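Local atomic coordinates of probable primosomal replication protein n (PDB entry 4FDB), a protein that probably binds single-stranded DNA as a homodimer and helps restart stalled replication forks by stabilising the PriA helicase on DNA and promoting primosome assembly. Residues G23-G35 / V46-A59. The protein carries 3 engineered substitutions. Numbering follows the deposited sequence.
Sequences GVPIVNCLLSYSG and VEFSIEALGAGKMA
The CB of Tyr33 sits over one face of the Phe48 ring, 3.9 Å from its centroid, while the two rings, tilted by 26°, slide past each other and barely overlap. Phe48 reaches this place because its CG stands between backbone N and carbonyl carbon (chi1 63°), which swings the ring back toward strand 25-35. The Tyr33 ring continues toward the Gly35 end, CE2 lying against Val46 CG1 at 3.9 Å. Its OH bonds to the carbonyl of Ala1 of the second subunit, and Leu77 of that subunit packs on Val46 and Ile50, so this end of the ladder belongs to the dimer interface. Further along the same face, the small methyl of Ala52 makes room for Leu31 CD1, which rests on it at 3.7 Å, and Cys29, the residue paired with Ala52, brings SG to the same methyl. The two strands form the long antiparallel hairpin of an OB fold, the single-strand-binding scaffold of the PriB family, with strand 3-19 alongside 25-37 and strand 87-96 alongside 44-55. Regular backbone pairs run from Gly35–Val46 to Val27–Gly54. Past Ala55, Gly56 caps the start of helix 57-62 as its N-cap residue, and its N donates to Pro25 O (2.9 Å). There Ala59 CB fits between Pro25 CB at 3.8 Å and Val27 CG2 at 4.0 Å. On the opposite face Ile26 pushes CD1 against Ala55 CB (3.5 Å), and the Asn28 amide lies alongside Leu53, its OD1 taken by Arg18. Glu51, bent at chi2 (-77°), brings OE2 beside Leu30 CD1, and OE1 takes a water that also bonds Asn28 ND2 and Ala52 O.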
ATOM      1  N   GLY A  23      25.724  -3.106  -6.834  1.00 31.78           N
ATOM      2  CA  GLY A  23      25.552  -3.692  -8.152  1.00 35.91           C
ATOM      3  C   GLY A  23      24.211  -4.379  -8.312  1.00 28.52           C
ATOM      4  O   GLY A  23      23.992  -5.144  -9.249  1.00 28.19           O
ATOM      5  N   VAL A  24      23.298  -4.114  -7.387  1.00 26.94           N
ATOM      6  CA  VAL A  24      21.958  -4.670  -7.495  1.00 24.63           C
ATOM      7  C   VAL A  24      21.115  -3.826  -8.447  1.00 22.85           C
ATOM      8  O   VAL A  24      20.968  -2.621  -8.250  1.00 23.33           O
ATOM      9  CB  VAL A  24      21.266  -4.741  -6.120  1.00 23.88           C
ATOM     10  CG1 VAL A  24      19.862  -5.291  -6.271  1.00 21.73           C
ATOM     11  CG2 VAL A  24      22.091  -5.606  -5.172  1.00 25.97           C
ATOM     12  N   PRO A  25      20.550  -4.456  -9.491  1.00 22.01           N
ATOM     13  CA  PRO A  25      19.745  -3.661 -10.422  1.00 20.64           C
ATOM     14  C   PRO A  25      18.387  -3.285  -9.856  1.00 19.70           C
ATOM     15  O   PRO A  25      17.767  -4.083  -9.159  1.00 17.90           O
ATOM     16  CB  PRO A  25      19.555  -4.598 -11.620  1.00 23.63           C
ATOM     17  CG  PRO A  25      19.706  -5.969 -11.078  1.00 21.39           C
ATOM     18  CD  PRO A  25      20.641  -5.872  -9.885  1.00 22.65           C
ATOM     19  N   ILE A  26      17.929  -2.085 -10.197  1.00 17.92           N
ATOM     20  CA  ILE A  26      16.610  -1.605  -9.806  1.00 16.23           C
ATOM     21  C   ILE A  26      15.906  -1.061 -11.026  1.00 15.79           C
ATOM     22  O   ILE A  26      16.492  -0.283 -11.771  1.00 18.42           O
ATOM     23  CB  ILE A  26      16.739  -0.403  -8.876  1.00 19.03           C
ATOM     24  CG1 ILE A  26      17.637  -0.732  -7.683  1.00 25.07           C
ATOM     25  CG2 ILE A  26      15.356   0.093  -8.461  1.00 20.44           C
ATOM     26  CD1 ILE A  26      17.014  -1.663  -6.706  1.00 28.63           C
ATOM     27  N   VAL A  27      14.652  -1.457 -11.216  1.00 15.02           N
ATOM     28  CA  VAL A  27      13.798  -0.826 -12.222  1.00 16.70           C
ATOM     29  C   VAL A  27      12.629  -0.154 -11.516  1.00 15.71           C
ATOM     30  O   VAL A  27      11.811  -0.820 -10.890  1.00 16.53           O
ATOM     31  CB  VAL A  27      13.298  -1.837 -13.286  1.00 17.74           C
ATOM     32  CG1 VAL A  27      12.199  -1.223 -14.155  1.00 15.39           C
ATOM     33  CG2 VAL A  27      14.460  -2.302 -14.167  1.00 17.13           C
ATOM     34  N   ASN A  28      12.588   1.173 -11.589  1.00 13.68           N
ATOM     35  CA  ASN A  28      11.452   1.944 -11.106  1.00 15.28           C
ATOM     36  C   ASN A  28      10.351   1.959 -12.145  1.00 16.60           C
ATOM     37  O   ASN A  28      10.619   2.056 -13.336  1.00 15.73           O
ATOM     38  CB  ASN A  28      11.879   3.374 -10.813  1.00 19.64           C
ATOM     39  CG  ASN A  28      12.708   3.478  -9.554  1.00 22.91           C
ATOM     40  OD1 ASN A  28      13.929   3.373  -9.595  1.00 25.82           O
ATOM     41  ND2 ASN A  28      12.043   3.685  -8.425  1.00 25.42           N
ATOM     42  N   CYS A  29       9.109   1.871 -11.698  1.00 16.10           N
ATOM     43  CA  CYS A  29       8.007   1.919 -12.647  1.00 15.53           C
ATOM     44  C   CYS A  29       6.791   2.582 -12.034  1.00 16.14           C
ATOM     45  O   CYS A  29       6.782   2.927 -10.849  1.00 16.60           O
ATOM     46  CB  CYS A  29       7.680   0.519 -13.159  1.00 16.46           C
ATOM     47  SG  CYS A  29       7.197  -0.642 -11.894  1.00 23.02           S
ATOM     48  N   LEU A  30       5.787   2.814 -12.871  1.00 15.42           N
ATOM     49  CA  LEU A  30       4.524   3.372 -12.426  1.00 12.87           C
ATOM     50  C   LEU A  30       3.456   2.359 -12.792  1.00 15.06           C
ATOM     51  O   LEU A  30       3.404   1.883 -13.945  1.00 13.40           O
ATOM     52  CB  LEU A  30       4.248   4.682 -13.173  1.00 13.07           C
ATOM     53  CG  LEU A  30       2.972   5.450 -12.809  1.00 16.12           C
ATOM     54  CD1 LEU A  30       3.038   5.944 -11.370  1.00 16.99           C
ATOM     55  CD2 LEU A  30       2.769   6.613 -13.763  1.00 20.34           C
ATOM     56  N   LEU A  31       2.609   2.038 -11.825  1.00 11.52           N
ATOM     57  CA  LEU A  31       1.487   1.119 -12.030  1.00 16.26           C
ATOM     58  C   LEU A  31       0.180   1.873 -11.904  1.00 16.32           C
ATOM     59  O   LEU A  31       0.086   2.838 -11.165  1.00 15.99           O
ATOM     60  CB  LEU A  31       1.513   0.016 -10.972  1.00 15.63           C
ATOM     61  CG  LEU A  31       2.796  -0.807 -10.953  1.00 14.45           C
ATOM     62  CD1 LEU A  31       2.748  -1.790  -9.799  1.00 18.17           C
ATOM     63  CD2 LEU A  31       2.973  -1.543 -12.275  1.00 15.35           C
ATOM     64  N   SER A  32      -0.840   1.426 -12.624  1.00 13.78           N
ATOM     65  CA  SER A  32      -2.140   2.074 -12.570  1.00 13.61           C
ATOM     66  C   SER A  32      -3.140   1.032 -12.161  1.00 14.26           C
ATOM     67  O   SER A  32      -3.276   0.006 -12.839  1.00 13.96           O
ATOM     68  CB  SER A  32      -2.530   2.584 -13.962  1.00 16.62           C
ATOM     69  OG  SER A  32      -3.862   3.069 -13.967  1.00 19.77           O
ATOM     70  N   TYR A  33      -3.841   1.301 -11.065  1.00 12.89           N
ATOM     71  CA  TYR A  33      -4.899   0.435 -10.582  1.00 14.89           C
ATOM     72  C   TYR A  33      -6.273   0.991 -10.939  1.00 16.43           C
ATOM     73  O   TYR A  33      -6.548   2.185 -10.774  1.00 16.16           O
ATOM     74  CB  TYR A  33      -4.813   0.242  -9.046  1.00 11.61           C
ATOM     75  CG  TYR A  33      -5.977  -0.582  -8.531  1.00 13.61           C
ATOM     76  CD1 TYR A  33      -5.918  -1.968  -8.512  1.00 12.34           C
ATOM     77  CD2 TYR A  33      -7.162   0.030  -8.114  1.00 16.30           C
ATOM     78  CE1 TYR A  33      -7.006  -2.721  -8.084  1.00 13.39           C
ATOM     79  CE2 TYR A  33      -8.239  -0.717  -7.679  1.00 16.03           C
ATOM     80  CZ  TYR A  33      -8.157  -2.089  -7.678  1.00 14.41           C
ATOM     81  OH  TYR A  33      -9.241  -2.823  -7.250  1.00 16.67           O
ATOM     82  N   SER A  34      -7.156   0.107 -11.396  0.50 14.55           N
ATOM     83  CA  SER A  34      -8.549   0.460 -11.642  0.50 16.25           C
ATOM     84  C   SER A  34      -9.467  -0.715 -11.307  0.50 20.68           C
ATOM     85  O   SER A  34      -9.429  -1.759 -11.962  0.50 17.43           O
ATOM     86  CB  SER A  34      -8.752   0.892 -13.094  0.50 20.20           C
ATOM     87  OG  SER A  34      -8.357  -0.137 -13.984  0.50 21.71           O
ATOM     88  N   GLY A  35     -10.302  -0.542 -10.292  1.00 19.08           N
ATOM     89  CA  GLY A  35     -11.123  -1.631  -9.816  1.00 19.28           C
ATOM     90  C   GLY A  35     -12.166  -1.180  -8.826  1.00 23.63           C
ATOM     91  O   GLY A  35     -12.583  -0.025  -8.816  1.00 29.64           O
ATOM     92  N   VAL A  46     -12.427   2.429  -7.415  1.00 20.42           N
ATOM     93  CA  VAL A  46     -11.160   2.940  -6.928  1.00 18.81           C
ATOM     94  C   VAL A  46     -10.225   3.019  -8.116  1.00 26.40           C
ATOM     95  O   VAL A  46     -10.130   2.065  -8.887  1.00 18.71           O
ATOM     96  CB  VAL A  46     -10.558   2.008  -5.855  1.00 17.62           C
ATOM     97  CG1 VAL A  46      -9.128   2.436  -5.499  1.00 17.79           C
ATOM     98  CG2 VAL A  46     -11.444   1.987  -4.610  1.00 22.03           C
ATOM     99  N   GLU A  47      -9.565   4.162  -8.290  1.00 17.65           N
ATOM    100  CA  GLU A  47      -8.538   4.277  -9.322  1.00 16.79           C
ATOM    101  C   GLU A  47      -7.390   5.127  -8.807  1.00 16.50           C
ATOM    102  O   GLU A  47      -7.611   6.211  -8.276  1.00 21.40           O
ATOM    103  CB  GLU A  47      -9.106   4.894 -10.603  1.00 25.48           C
ATOM    104  CG  GLU A  47     -10.202   4.057 -11.258  1.00 36.58           C
ATOM    105  CD  GLU A  47     -10.645   4.589 -12.611  1.00 46.11           C
ATOM    106  OE1 GLU A  47     -10.064   5.596 -13.088  1.00 47.26           O
ATOM    107  OE2 GLU A  47     -11.587   4.003 -13.193  1.00 44.11           O
ATOM    108  N   PHE A  48      -6.174   4.634  -8.960  1.00 16.39           N
ATOM    109  CA  PHE A  48      -5.000   5.404  -8.579  1.00 16.31           C
ATOM    110  C   PHE A  48      -3.790   4.876  -9.323  1.00 21.00           C
ATOM    111  O   PHE A  48      -3.829   3.789  -9.915  1.00 16.73           O
ATOM    112  CB  PHE A  48      -4.763   5.333  -7.049  1.00 14.74           C
ATOM    113  CG  PHE A  48      -4.478   3.948  -6.532  1.00 14.63           C
ATOM    114  CD1 PHE A  48      -3.167   3.485  -6.422  1.00 18.66           C
ATOM    115  CD2 PHE A  48      -5.514   3.118  -6.130  1.00 13.70           C
ATOM    116  CE1 PHE A  48      -2.898   2.209  -5.945  1.00 20.82           C
ATOM    117  CE2 PHE A  48      -5.246   1.840  -5.659  1.00 15.30           C
ATOM    118  CZ  PHE A  48      -3.945   1.390  -5.555  1.00 15.15           C
ATOM    119  N   SER A  49      -2.708   5.644  -9.284  1.00 16.77           N
ATOM    120  CA  SER A  49      -1.433   5.164  -9.784  1.00 13.54           C
ATOM    121  C   SER A  49      -0.468   5.110  -8.611  1.00 14.90           C
ATOM    122  O   SER A  49      -0.633   5.845  -7.634  1.00 15.50           O
ATOM    123  CB  SER A  49      -0.905   6.088 -10.867  1.00 21.86           C
ATOM    124  OG  SER A  49      -1.764   6.034 -11.999  1.00 31.57           O
ATOM    125  N   ILE A  50       0.510   4.223  -8.699  1.00 10.73           N
ATOM    126  CA  ILE A  50       1.452   4.064  -7.591  1.00 12.86           C
ATOM    127  C   ILE A  50       2.854   3.804  -8.134  1.00 13.04           C
ATOM    128  O   ILE A  50       3.032   3.071  -9.107  1.00 13.21           O
ATOM    129  CB  ILE A  50       0.988   2.943  -6.638  1.00 16.85           C
ATOM    130  CG1 ILE A  50       1.844   2.911  -5.368  1.00 17.24           C
ATOM    131  CG2 ILE A  50       0.963   1.589  -7.366  1.00 18.35           C
ATOM    132  CD1 ILE A  50       1.342   1.894  -4.328  1.00 20.93           C
ATOM    133  N   GLU A  51       3.852   4.458  -7.537  1.00 12.76           N
ATOM    134  CA  GLU A  51       5.232   4.187  -7.901  1.00 16.84           C
ATOM    135  C   GLU A  51       5.650   2.840  -7.343  1.00 13.63           C
ATOM    136  O   GLU A  51       5.355   2.517  -6.193  1.00 15.57           O
ATOM    137  CB  GLU A  51       6.147   5.295  -7.359  1.00 20.40           C
ATOM    138  CG  GLU A  51       5.937   6.648  -8.043  1.00 28.18           C
ATOM    139  CD  GLU A  51       6.584   6.729  -9.425  1.00 41.35           C
ATOM    140  OE1 GLU A  51       7.344   5.802  -9.789  1.00 41.32           O
ATOM    141  OE2 GLU A  51       6.335   7.721 -10.151  1.00 44.19           O
ATOM    142  N   ALA A  52       6.334   2.044  -8.162  1.00 11.49           N
ATOM    143  CA  ALA A  52       6.777   0.728  -7.733  1.00 12.39           C
ATOM    144  C   ALA A  52       8.219   0.532  -8.167  1.00 13.98           C
ATOM    145  O   ALA A  52       8.776   1.347  -8.916  1.00 15.11           O
ATOM    146  CB  ALA A  52       5.885  -0.367  -8.328  1.00 14.49           C
ATOM    147  N   LEU A  53       8.822  -0.542  -7.688  1.00 14.57           N
ATOM    148  CA  LEU A  53      10.140  -0.908  -8.177  1.00 16.46           C
ATOM    149  C   LEU A  53      10.384  -2.390  -7.994  1.00 20.16           C
ATOM    150  O   LEU A  53       9.783  -3.033  -7.133  1.00 18.46           O
ATOM    151  CB  LEU A  53      11.235  -0.060  -7.523  1.00 19.98           C
ATOM    152  CG  LEU A  53      11.622  -0.253  -6.058  1.00 17.39           C
ATOM    153  CD1 LEU A  53      12.553  -1.459  -5.861  1.00 22.41           C
ATOM    154  CD2 LEU A  53      12.303   0.998  -5.555  1.00 23.44           C
ATOM    155  N   GLY A  54      11.266  -2.930  -8.823  1.00 16.23           N
ATOM    156  CA  GLY A  54      11.724  -4.291  -8.667  1.00 16.75           C
ATOM    157  C   GLY A  54      13.230  -4.257  -8.537  1.00 19.81           C
ATOM    158  O   GLY A  54      13.892  -3.491  -9.232  1.00 18.66           O
ATOM    159  N   ALA A  55      13.767  -5.079  -7.636  1.00 13.74           N
ATOM    160  CA  ALA A  55      15.204  -5.157  -7.426  1.00 15.27           C
ATOM    161  C   ALA A  55      15.697  -6.562  -7.696  1.00 19.70           C
ATOM    162  O   ALA A  55      14.958  -7.529  -7.511  1.00 21.32           O
ATOM    163  CB  ALA A  55      15.552  -4.776  -5.992  1.00 19.40           C
ATOM    164  N   GLY A  56      16.951  -6.679  -8.113  1.00 17.91           N
ATOM    165  CA  GLY A  56      17.539  -7.987  -8.343  1.00 19.44           C
ATOM    166  C   GLY A  56      16.858  -8.666  -9.511  1.00 21.58           C
ATOM    167  O   GLY A  56      16.616  -8.037 -10.542  1.00 20.89           O
ATOM    168  N   LYS A  57      16.532  -9.945  -9.363  1.00 22.26           N
ATOM    169  CA  LYS A  57      15.868 -10.655 -10.456  1.00 23.14           C
ATOM    170  C   LYS A  57      14.568  -9.960 -10.863  1.00 21.67           C
ATOM    171  O   LYS A  57      14.186  -9.968 -12.030  1.00 22.24           O
ATOM    172  CB  LYS A  57      15.605 -12.113 -10.091  1.00 31.02           C
ATOM    173  CG  LYS A  57      14.996 -12.909 -11.239  1.00 38.81           C
ATOM    174  CD  LYS A  57      15.107 -14.406 -11.030  1.00 48.78           C
ATOM    175  CE  LYS A  57      14.318 -15.154 -12.101  1.00 56.79           C
ATOM    176  NZ  LYS A  57      14.564 -14.609 -13.470  1.00 59.74           N
HETATM  177  N   MSE A  58      13.902  -9.329  -9.907  1.00 19.25           N
HETATM  178  CA  MSE A  58      12.653  -8.640 -10.219  1.00 16.88           C
HETATM  179  C   MSE A  58      12.882  -7.430 -11.137  1.00 19.76           C
HETATM  180  O   MSE A  58      12.012  -7.074 -11.936  1.00 19.90           O
HETATM  181  CB  MSE A  58      11.939  -8.228  -8.930  1.00 18.65           C
HETATM  182  CG  MSE A  58      10.464  -7.942  -9.106  1.00 30.24           C
HETATM  183 SE   MSE A  58       9.506  -9.549  -9.722  1.00 50.65          SE
HETATM  184  CE  MSE A  58      10.297 -10.846  -8.516  1.00 44.87           C
ATOM    185  N   ALA A  59      14.061  -6.819 -11.053  1.00 18.56           N
ATOM    186  CA  ALA A  59      14.410  -5.737 -11.971  1.00 19.06           C
ATOM    187  C   ALA A  59      14.497  -6.307 -13.387  1.00 18.20           C
ATOM    188  O   ALA A  59      13.947  -5.743 -14.338  1.00 18.80           O
ATOM    189  CB  ALA A  59      15.749  -5.099 -11.577  1.00 19.84           C
TER
HETATM  190  O   HOH W   1       9.166   4.242  -8.544  1.00 29.85           O